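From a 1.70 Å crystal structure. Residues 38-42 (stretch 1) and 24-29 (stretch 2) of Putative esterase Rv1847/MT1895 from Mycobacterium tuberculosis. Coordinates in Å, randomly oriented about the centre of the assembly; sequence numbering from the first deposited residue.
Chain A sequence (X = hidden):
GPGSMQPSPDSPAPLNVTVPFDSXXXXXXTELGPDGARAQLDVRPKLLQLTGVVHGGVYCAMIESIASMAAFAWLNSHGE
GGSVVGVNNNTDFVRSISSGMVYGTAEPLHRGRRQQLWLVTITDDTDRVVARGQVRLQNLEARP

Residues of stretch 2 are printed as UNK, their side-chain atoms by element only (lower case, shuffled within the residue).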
# COMPACT_ATOMS: atom_id res chain seq x y z
N ARG A 38 15.98 7.03 2.84
CA ARG A 38 15.05 8.13 3.06
C ARG A 38 14.56 8.67 1.72
O ARG A 38 15.34 8.82 0.77
CB ARG A 38 15.67 9.25 3.91
CG ARG A 38 16.18 8.77 5.31
CD ARG A 38 16.75 9.90 6.14
NE ARG A 38 17.60 9.31 7.18
CZ ARG A 38 17.47 9.45 8.50
NH1 ARG A 38 16.55 10.26 9.04
NH2 ARG A 38 18.31 8.78 9.29
N ALA A 39 13.27 8.97 1.65
CA ALA A 39 12.69 9.55 0.44
C ALA A 39 11.49 10.38 0.78
O ALA A 39 10.97 10.32 1.90
CB ALA A 39 12.31 8.44 -0.58
N GLN A 40 11.04 11.16 -0.19
CA GLN A 40 10.04 12.17 0.06
C GLN A 40 9.18 12.41 -1.16
O GLN A 40 9.65 12.24 -2.29
CB GLN A 40 10.72 13.45 0.48
CG GLN A 40 11.60 14.06 -0.61
CD GLN A 40 12.57 15.08 -0.03
OE1 GLN A 40 13.15 14.86 1.03
NE2 GLN A 40 12.75 16.18 -0.73
N LEU A 41 7.95 12.84 -0.93
CA LEU A 41 7.08 13.25 -2.03
C LEU A 41 6.20 14.41 -1.62
O LEU A 41 5.98 14.67 -0.43
CB LEU A 41 6.23 12.08 -2.59
CG LEU A 41 5.13 11.41 -1.75
CD1 LEU A 41 3.87 12.27 -1.60
CD2 LEU A 41 4.78 10.03 -2.35
N ASP A 42 5.73 15.13 -2.63
CA ASP A 42 4.81 16.23 -2.43
C ASP A 42 3.41 15.67 -2.56
O ASP A 42 3.12 14.95 -3.51
CB ASP A 42 5.03 17.32 -3.50
CG ASP A 42 4.29 18.63 -3.22
OD1 ASP A 42 3.99 18.97 -2.06
OD2 ASP A 42 4.04 19.36 -4.21
N UNK A 24 5.43 7.89 -10.69
CA UNK A 24 4.03 8.27 -10.60
C UNK A 24 3.68 8.90 -9.26
O UNK A 24 2.85 9.80 -9.20
c UNK A 24 3.18 6.52 -12.27
o UNK A 24 3.84 7.93 -14.08
o UNK A 24 1.77 8.06 -13.42
c UNK A 24 3.12 7.06 -10.84
c UNK A 24 2.91 7.58 -13.34
N UNK A 25 4.30 8.40 -8.19
CA UNK A 25 4.10 8.93 -6.86
C UNK A 25 4.78 10.28 -6.66
O UNK A 25 4.39 11.01 -5.78
c UNK A 25 4.74 5.69 -4.68
c UNK A 25 4.64 7.97 -5.80
c UNK A 25 4.00 6.59 -5.69
c UNK A 25 2.54 6.71 -5.30
N UNK A 26 5.82 10.57 -7.44
CA UNK A 26 6.68 11.73 -7.19
C UNK A 26 7.71 11.48 -6.09
O UNK A 26 8.21 12.43 -5.48
N UNK A 27 8.03 10.21 -5.87
CA UNK A 27 8.92 9.82 -4.77
C UNK A 27 10.36 10.04 -5.19
O UNK A 27 10.81 9.50 -6.21
c UNK A 27 9.18 6.35 -2.91
c UNK A 27 8.69 8.34 -4.39
c UNK A 27 9.38 7.86 -3.10
c UNK A 27 8.93 8.63 -1.87
N UNK A 28 11.11 10.80 -4.39
CA UNK A 28 12.51 11.13 -4.66
C UNK A 28 13.37 10.73 -3.46
O UNK A 28 13.09 11.16 -2.34
c UNK A 28 12.05 13.04 -6.26
o UNK A 28 12.67 15.31 -5.72
c UNK A 28 12.64 12.63 -4.92
n UNK A 28 11.83 14.92 -7.76
c UNK A 28 12.21 14.52 -6.56
N UNK A 29 14.38 9.88 -3.67
CA UNK A 29 15.23 9.42 -2.55
C UNK A 29 16.31 10.44 -2.28
O UNK A 29 16.87 11.04 -3.22
c UNK A 29 15.05 6.91 -2.65
c UNK A 29 15.92 8.09 -2.84
c UNK A 29 13.39 4.73 -2.30
c UNK A 29 14.42 4.99 -1.39
c UNK A 29 15.22 6.06 -1.56
c UNK A 29 13.21 5.57 -3.38
c UNK A 29 14.03 6.66 -3.55
O HOH W 1 3.99 13.70 -5.78
O HOH W 2 7.11 14.90 -5.22
O HOH W 3 11.68 16.46 -3.36

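Position 24 carries five side-chain atoms: three carbons, the third bearing two oxygens. That is an unbranched chain ending in a carboxylate, one carbon longer than aspartate. It lies in a helix that begins earlier in the chain, and its nearest side-chain atom, CB of position 24, is 9.1 Å from CD2 of Leu-41. The residue is Glu-24. It takes no part in the contact.

Position 25 has four side-chain carbons, forked at the second. A fork at the second carbon means leucine; isoleucine would branch at the first. CB of position 25 lies 4.0 Å from CD2 of Leu-41, an apolar contact. The backbone O of position 25 is 3.6 Å from the same CD2 of Leu-41. The residue is Leu-25, with chi1 m and chi2 t.

Position 26 has no side-chain atoms. It is the first residue after the helix to leave helical phi/psi, and its phi is +80°, a value that by itself favours glycine. Its O lies 3.5 Å from CB of Leu-41. The residue is Gly-26. An ideal CB here would point toward stretch 1, 4.3 Å from CB of Leu-41.

Position 27 again has four carbons forked at the second. CB points sideways, but the end of the side chain comes nearer to stretch 1. One terminal methyl lies 3.6 Å from CB of Ala-39. The residue is Leu-27, and that methyl is CD1. CD1 of Leu-27 also approaches CD2 of Leu-41, at 4.4 Å.

Position 28 has three carbons, the third carrying one oxygen and one nitrogen. This is an amide on a two-methylene arm. N of position 28 lies 2.9 Å from O of Gln-40, and the side chain lies on the same face of the sheet as that of Gln-40. The residue is Gln-28. Water 3 joins the two side-chain amides: it donates to OE1 of Gln-28 (2.8 Å from the water O) and accepts from NE2 of Gln-40 (2.9 Å from the water O).

Position 29 has one carbon followed by a six-carbon ring without a hydroxyl. CB of Ala-39 sits over one ring face, 3.8 Å from the centroid and 11° off the normal, a CH-pi contact. The residue is Phe-29.

The contact is a short antiparallel pairing that follows a helix end. Gln-28 N donates to Gln-40 O (2.9 Å), and Gln-40 N donates to Gln-28 O (3.0 Å). Ala-39 and Phe-29 form the adjacent non-hydrogen-bonded pair, with CA atoms 3.9 Å apart. Their side chains share the face opposite the two glutamines, and the small Ala-39 methyl packs against the ring. Toward the helix, direct backbone bonding gives way to water. Water 1 donates to Leu-25 O and Asp-42 O; the water O is 2.7 Å from each. Water 2 donates to Gly-26 O (2.7 Å from the water O) and accepts from Asp-42 N (2.9 Å from the water O). Leu-41 adds apolar contacts there. Together the stretches bury 393 Å².

Stretch 2, residues 24-29: ELGLQF
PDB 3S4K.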